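PDB 7CU9: tube-forming protein in Mycobacterial Envelpe, TiME from Mycolicibacterium smegmatis, which probably forms an envelope-spanning tube through which proteins may be transported across the mycobacterial outer envelope. Local coordinates for residues 37-43 with 114-119; 46-50 with 127-131; 99-103 with 133-138. Residue numbers count along the deposited sequence, not the author numbering.

Contact 1: residues 37-43 with 114-119; sequences QAFSVDN and TAMHLD
Two antiparallel beta strands pair here at one margin of the central sheet of the PknH-like extracellular domain, strand 39-41 being an outermost strand within the chain. The short axes approach to 4.5 Å at 160°. Residues 39-41 are extended. Phe-39/Leu-118 and Val-41/Met-116 are non-hydrogen-bonded pairs flanking the hydrogen-bonded pair Ser-40/His-117, whose bonds are Ser-40 N to His-117 O (2.9 Å) and His-117 N to Ser-40 O (2.8 Å). Asp-119 N to Ala-38 O and Asp-42 N to Ala-115 O, both 3.1 Å, extend the pairing. On the face of Phe-39, Val-41, Met-116 and Leu-118, which helix 47-50 adjoins, Met-116 (m, t, p) sets CE 3.7 Å from the centroid of the Phe-39 ring (chi1 p), a CH-pi contact. On the face of Ser-40 and His-117, Asp-42 (chi1 m) accepts a His-117 NE2 to OD1 bond of 2.8 Å, and a water joins its OD2 to Ala-115 N. Asp-42 turns the chain at phi/psi -65/-45, bringing Asn-43 N to Thr-114 OG1 at 3.0 Å.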
# COMPACT_ATOMS: atom_id res chain seq x y z
N GLN B 37 -18.61 -10.38 16.97
CA GLN B 37 -19.21 -9.27 16.20
C GLN B 37 -19.32 -8.06 17.12
O GLN B 37 -20.08 -8.12 18.09
CB GLN B 37 -20.57 -9.69 15.63
CG GLN B 37 -21.23 -8.54 14.89
CD GLN B 37 -22.31 -8.95 13.92
OE1 GLN B 37 -22.31 -10.05 13.38
NE2 GLN B 37 -23.22 -8.03 13.67
N ALA B 38 -18.56 -7.00 16.81
CA ALA B 38 -18.40 -5.79 17.65
C ALA B 38 -19.13 -4.61 17.00
O ALA B 38 -18.66 -3.46 17.15
CB ALA B 38 -16.93 -5.51 17.84
N PHE B 39 -20.26 -4.88 16.34
CA PHE B 39 -21.06 -3.85 15.63
C PHE B 39 -22.47 -4.37 15.34
O PHE B 39 -22.72 -5.59 15.38
CB PHE B 39 -20.39 -3.48 14.31
CG PHE B 39 -20.42 -4.60 13.30
CD1 PHE B 39 -21.49 -4.74 12.42
CD2 PHE B 39 -19.40 -5.54 13.25
CE1 PHE B 39 -21.54 -5.78 11.52
CE2 PHE B 39 -19.45 -6.59 12.34
CZ PHE B 39 -20.52 -6.71 11.48
N SER B 40 -23.37 -3.45 15.00
CA SER B 40 -24.63 -3.71 14.27
C SER B 40 -24.63 -2.86 12.99
O SER B 40 -23.93 -1.83 12.96
CB SER B 40 -25.84 -3.43 15.12
OG SER B 40 -25.92 -2.05 15.43
N VAL B 41 -25.36 -3.31 11.98
CA VAL B 41 -25.53 -2.58 10.69
C VAL B 41 -27.03 -2.29 10.53
O VAL B 41 -27.84 -3.14 10.93
CB VAL B 41 -24.93 -3.38 9.52
CG1 VAL B 41 -25.59 -4.74 9.33
CG2 VAL B 41 -24.96 -2.59 8.24
N ASP B 42 -27.39 -1.13 9.97
CA ASP B 42 -28.81 -0.76 9.77
C ASP B 42 -29.44 -1.71 8.75
O ASP B 42 -30.58 -2.16 8.98
CB ASP B 42 -28.96 0.69 9.30
CG ASP B 42 -28.72 1.72 10.39
OD1 ASP B 42 -28.73 1.33 11.58
OD2 ASP B 42 -28.53 2.90 10.04
N ASN B 43 -28.74 -1.99 7.65
CA ASN B 43 -29.24 -2.88 6.57
C ASN B 43 -28.73 -4.29 6.81
O ASN B 43 -27.54 -4.56 6.63
CB ASN B 43 -28.84 -2.36 5.19
CG ASN B 43 -29.51 -3.12 4.07
OD1 ASN B 43 -30.03 -4.22 4.29
ND2 ASN B 43 -29.50 -2.57 2.87
N THR B 114 -24.74 1.89 4.19
CA THR B 114 -25.43 1.65 5.48
C THR B 114 -24.53 2.07 6.63
O THR B 114 -23.30 2.13 6.46
CB THR B 114 -25.91 0.20 5.58
OG1 THR B 114 -26.84 0.11 6.67
CG2 THR B 114 -24.78 -0.78 5.79
N ALA B 115 -25.15 2.36 7.78
CA ALA B 115 -24.46 2.78 9.01
C ALA B 115 -24.05 1.55 9.82
O ALA B 115 -24.87 0.61 9.93
CB ALA B 115 -25.34 3.71 9.82
N MET B 116 -22.81 1.55 10.29
CA MET B 116 -22.28 0.56 11.26
C MET B 116 -22.22 1.23 12.63
O MET B 116 -21.57 2.28 12.75
CB MET B 116 -20.87 0.09 10.88
CG MET B 116 -20.84 -0.96 9.79
SD MET B 116 -19.15 -1.54 9.44
CE MET B 116 -18.88 -2.68 10.80
N HIS B 117 -22.91 0.65 13.61
CA HIS B 117 -22.90 1.11 15.02
C HIS B 117 -21.89 0.25 15.79
O HIS B 117 -22.17 -0.94 15.97
CB HIS B 117 -24.31 1.06 15.61
CG HIS B 117 -25.31 1.75 14.76
ND1 HIS B 117 -25.41 3.13 14.72
CD2 HIS B 117 -26.22 1.28 13.89
CE1 HIS B 117 -26.36 3.47 13.87
NE2 HIS B 117 -26.87 2.35 13.35
N LEU B 118 -20.76 0.84 16.19
CA LEU B 118 -19.63 0.12 16.83
C LEU B 118 -19.88 0.05 18.34
O LEU B 118 -20.54 0.96 18.88
CB LEU B 118 -18.32 0.84 16.51
CG LEU B 118 -18.01 1.05 15.03
CD1 LEU B 118 -16.61 1.60 14.85
CD2 LEU B 118 -18.17 -0.24 14.24
N ASP B 119 -19.38 -1.01 18.99
CA ASP B 119 -19.52 -1.27 20.45
C ASP B 119 -18.95 -0.08 21.23
O ASP B 119 -19.48 0.21 22.32
CB ASP B 119 -18.86 -2.58 20.86
CG ASP B 119 -19.60 -3.83 20.42
OD1 ASP B 119 -20.69 -3.69 19.82
OD2 ASP B 119 -19.09 -4.94 20.68
O HOH W 1 -27.99 3.46 7.47

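Contact 2: residues 46-50 with 127-131; sequences CNNWA and TFTGG
A half-cystine and a tryptophan from one short helical turn both pack on a single phenylalanine, Phe-128, and no hydrogen bond crosses between the segments. This is helix-on-sheet packing in the PknH-like extracellular domain: the weakly bonded turn at about 47-50 lies against the C-terminal end of strand 123-129, with Cys-46 and Phe-128 the nearest CA pair at 7.8 Å. Within the turn, Trp-49 N donates to Cys-46 O (3.1 Å) and Ala-50 N to Asn-47 O (3.2 Å).

Phe-128, extended at phi/psi -101/137 with chi1 m and chi2 near 87°, projects from the strand toward the turn. Cys-46 (chi1 m) lays CB over the ring face, 4.2 Å from the Phe-128 centroid, while its SG makes an oblique sulfur-aromatic contact, 3.8 Å from Phe-128 CD1. This sulfur is disulfide-bonded to Cys-109, so the cross-link is packed directly against the aromatic core. At the ring edge, Trp-49 O lies 3.6 Å from Phe-128 CE2 and Ala-50 CA 3.9 Å from the same Phe-128 CE2; Trp-49 CB is 3.8 Å from Phe-128 CD2.

The Trp-49 indole (chi1 m, chi2 14°) reaches along the strand and past its end, while its other neighbours include Trp-140, with which it stacks. Trp-49 CZ3 comes within 3.8 Å of Thr-129 O. Gly-130 suits this approach because a beta carbon there would clash with the indole; as it is, Trp-49 CH2 lies 3.9 Å from Gly-130 CA.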
# COMPACT_ATOMS: atom_id res chain seq x y z
N CYS B 46 -26.13 -6.57 4.74
CA CYS B 46 -24.69 -6.20 4.69
C CYS B 46 -23.94 -6.72 5.93
O CYS B 46 -22.72 -6.53 5.98
CB CYS B 46 -24.51 -4.70 4.52
SG CYS B 46 -24.89 -4.18 2.83
N ASN B 47 -24.63 -7.39 6.86
CA ASN B 47 -23.99 -7.86 8.12
C ASN B 47 -22.72 -8.66 7.80
O ASN B 47 -21.66 -8.34 8.38
CB ASN B 47 -24.95 -8.68 8.98
CG ASN B 47 -24.41 -8.85 10.38
OD1 ASN B 47 -24.58 -7.98 11.23
ND2 ASN B 47 -23.72 -9.96 10.62
N ASN B 48 -22.80 -9.65 6.92
CA ASN B 48 -21.69 -10.62 6.73
C ASN B 48 -20.68 -10.11 5.71
O ASN B 48 -19.74 -10.84 5.40
CB ASN B 48 -22.23 -12.02 6.43
CG ASN B 48 -23.01 -12.59 7.59
OD1 ASN B 48 -23.06 -12.00 8.67
ND2 ASN B 48 -23.61 -13.75 7.37
N TRP B 49 -20.83 -8.86 5.25
CA TRP B 49 -19.78 -8.13 4.49
C TRP B 49 -19.13 -7.06 5.38
O TRP B 49 -18.03 -6.60 5.04
CB TRP B 49 -20.37 -7.51 3.22
CG TRP B 49 -20.40 -8.41 2.02
CD1 TRP B 49 -20.22 -9.76 1.97
CD2 TRP B 49 -20.64 -7.99 0.67
NE1 TRP B 49 -20.33 -10.21 0.68
CE2 TRP B 49 -20.59 -9.15 -0.14
CE3 TRP B 49 -20.88 -6.75 0.07
CZ2 TRP B 49 -20.76 -9.09 -1.52
CZ3 TRP B 49 -21.06 -6.70 -1.30
CH2 TRP B 49 -21.00 -7.85 -2.08
N ALA B 50 -19.80 -6.64 6.46
CA ALA B 50 -19.37 -5.47 7.28
C ALA B 50 -18.08 -5.78 8.04
O ALA B 50 -17.33 -4.84 8.36
CB ALA B 50 -20.50 -5.06 8.20
N THR B 127 -20.03 2.13 2.15
CA THR B 127 -20.61 1.78 0.83
C THR B 127 -20.01 0.46 0.37
O THR B 127 -18.76 0.37 0.26
CB THR B 127 -20.36 2.89 -0.19
OG1 THR B 127 -20.99 4.06 0.34
CG2 THR B 127 -20.91 2.56 -1.56
N PHE B 128 -20.86 -0.52 0.09
CA PHE B 128 -20.45 -1.90 -0.27
C PHE B 128 -20.53 -2.11 -1.78
O PHE B 128 -21.52 -1.71 -2.41
CB PHE B 128 -21.33 -2.90 0.47
CG PHE B 128 -21.11 -2.89 1.96
CD1 PHE B 128 -21.79 -2.01 2.78
CD2 PHE B 128 -20.19 -3.75 2.54
CE1 PHE B 128 -21.56 -1.99 4.14
CE2 PHE B 128 -19.96 -3.72 3.90
CZ PHE B 128 -20.65 -2.85 4.70
N THR B 129 -19.50 -2.76 -2.33
CA THR B 129 -19.46 -3.19 -3.74
C THR B 129 -18.88 -4.61 -3.81
O THR B 129 -18.07 -4.96 -2.94
CB THR B 129 -18.68 -2.20 -4.60
OG1 THR B 129 -17.34 -2.14 -4.11
CG2 THR B 129 -19.28 -0.81 -4.59
N GLY B 130 -19.29 -5.38 -4.81
CA GLY B 130 -18.73 -6.72 -5.03
C GLY B 130 -19.53 -7.48 -6.06
O GLY B 130 -20.77 -7.33 -6.07
N GLY B 131 -18.84 -8.25 -6.90
CA GLY B 131 -19.46 -9.13 -7.90
C GLY B 131 -20.09 -10.34 -7.23
O GLY B 131 -19.95 -10.53 -6.02

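Contact 3: residues 99-103 with 133-138; sequences YHRVV and AGPADA
Val-103 CG1 (chi1 m) is the apolar centre, 3.4 Å from Ala-133 CB and 3.5 Å from Ala-138 CB, where the last turn of helix 92-103 packs on the connection into strand 137-144 and on the start of that strand. This is helix-on-sheet packing of the PknH-like extracellular domain. Tyr-99, one turn earlier, points its chi1 t side chain at the same segment: Tyr-99 CE1 lies 4.1 Å from Ala-138 CB, and Ala-136 CA sits over the ring face, 4.2 Å from the Tyr-99 centroid. The phenol reaches into a tight turn closed by Gly-134 N to Asp-137 O (2.8 Å), where Tyr-99 OH donates to Gly-134 O at 2.7 Å. Farther out, a water lies 2.9 Å from His-100 NE2 and 2.7 Å from Pro-135 O, bridging the two. Asp-137 points away and forms a salt bridge with Arg-158. Small alanine side chains let helix and turn approach closely, and the tyrosine is apolar along its ring but polar at its tip, where the hydroxyl gives the turn carbonyl of Gly-134 a donor.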
# COMPACT_ATOMS: atom_id res chain seq x y z
N TYR B 99 -19.20 -21.07 4.39
CA TYR B 99 -18.98 -20.23 3.19
C TYR B 99 -20.32 -19.64 2.74
O TYR B 99 -20.41 -18.44 2.45
CB TYR B 99 -18.29 -21.03 2.09
CG TYR B 99 -18.11 -20.24 0.82
CD1 TYR B 99 -17.15 -19.25 0.74
CD2 TYR B 99 -18.92 -20.45 -0.28
CE1 TYR B 99 -16.99 -18.49 -0.41
CE2 TYR B 99 -18.77 -19.71 -1.44
CZ TYR B 99 -17.80 -18.72 -1.50
OH TYR B 99 -17.66 -17.99 -2.65
N HIS B 100 -21.36 -20.47 2.69
CA HIS B 100 -22.70 -20.05 2.20
C HIS B 100 -23.40 -19.14 3.22
O HIS B 100 -24.23 -18.32 2.78
CB HIS B 100 -23.52 -21.25 1.73
CG HIS B 100 -23.15 -21.61 0.34
ND1 HIS B 100 -23.65 -20.92 -0.75
CD2 HIS B 100 -22.28 -22.52 -0.15
CE1 HIS B 100 -23.11 -21.40 -1.85
NE2 HIS B 100 -22.27 -22.38 -1.51
N ARG B 101 -23.06 -19.20 4.50
CA ARG B 101 -23.61 -18.22 5.47
C ARG B 101 -23.04 -16.82 5.16
O ARG B 101 -23.74 -15.84 5.42
CB ARG B 101 -23.38 -18.68 6.91
CG ARG B 101 -24.26 -19.86 7.29
CD ARG B 101 -24.26 -20.15 8.77
NE ARG B 101 -22.99 -20.68 9.25
CZ ARG B 101 -22.65 -21.97 9.26
NH1 ARG B 101 -23.46 -22.90 8.78
NH2 ARG B 101 -21.47 -22.33 9.74
N VAL B 102 -21.83 -16.73 4.60
CA VAL B 102 -21.30 -15.43 4.10
C VAL B 102 -22.06 -15.03 2.84
O VAL B 102 -22.66 -13.94 2.82
CB VAL B 102 -19.78 -15.47 3.83
CG1 VAL B 102 -19.31 -14.14 3.25
CG2 VAL B 102 -18.99 -15.81 5.09
N VAL B 103 -22.03 -15.87 1.81
CA VAL B 103 -22.40 -15.44 0.42
C VAL B 103 -23.92 -15.45 0.23
O VAL B 103 -24.40 -14.58 -0.53
CB VAL B 103 -21.66 -16.27 -0.65
CG1 VAL B 103 -20.16 -16.14 -0.51
CG2 VAL B 103 -22.07 -17.73 -0.66
N ALA B 133 -20.48 -14.01 -5.77
CA ALA B 133 -19.55 -14.98 -5.16
C ALA B 133 -19.29 -16.13 -6.14
O ALA B 133 -20.21 -16.50 -6.89
CB ALA B 133 -20.12 -15.48 -3.86
N GLY B 134 -18.06 -16.66 -6.12
CA GLY B 134 -17.70 -17.91 -6.80
C GLY B 134 -18.11 -19.12 -5.97
O GLY B 134 -18.70 -18.97 -4.90
N PRO B 135 -17.83 -20.34 -6.46
CA PRO B 135 -18.11 -21.56 -5.70
C PRO B 135 -17.38 -21.64 -4.35
O PRO B 135 -17.93 -22.22 -3.42
CB PRO B 135 -17.61 -22.69 -6.61
CG PRO B 135 -17.58 -22.09 -8.00
CD PRO B 135 -17.29 -20.62 -7.80
N ALA B 136 -16.17 -21.08 -4.27
CA ALA B 136 -15.28 -21.22 -3.10
C ALA B 136 -14.46 -19.95 -2.84
O ALA B 136 -13.54 -20.01 -2.01
CB ALA B 136 -14.38 -22.41 -3.30
N ASP B 137 -14.81 -18.85 -3.50
CA ASP B 137 -14.08 -17.56 -3.39
C ASP B 137 -15.10 -16.43 -3.50
O ASP B 137 -15.81 -16.38 -4.52
CB ASP B 137 -13.01 -17.42 -4.47
CG ASP B 137 -11.91 -18.45 -4.37
OD1 ASP B 137 -12.14 -19.60 -4.81
OD2 ASP B 137 -10.83 -18.10 -3.87
N ALA B 138 -15.16 -15.55 -2.50
CA ALA B 138 -16.06 -14.38 -2.49
C ALA B 138 -15.24 -13.15 -2.08
O ALA B 138 -14.64 -13.18 -0.99
CB ALA B 138 -17.24 -14.61 -1.59
O HOH W 2 -20.17 -23.64 -3.00

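Overall arrangement
All three contacts build on the same antiparallel sheet. Contact 2 is the most buried and lacks hydrogen bonds across its segments, whereas contact 1, at the sheet margin, relies on backbone pairing with a polar outer face. Contact 3, partly buried, combines alanine-valine packing with one tyrosine hydrogen bond and a water bridge. Segment 46-50 touches both of the other contacts: Ala-50 packs on Phe-39 and Met-116 of contact 1, Asn-47 meets Gln-37, and Asn-48 reaches Arg-101 O of contact 3. Contacts 1 and 3 do not touch, their nearest atoms being about 10 Å apart. Strands 113-118, 123-129 and 137-144, each serving one contact, are successive neighbours in the sheet.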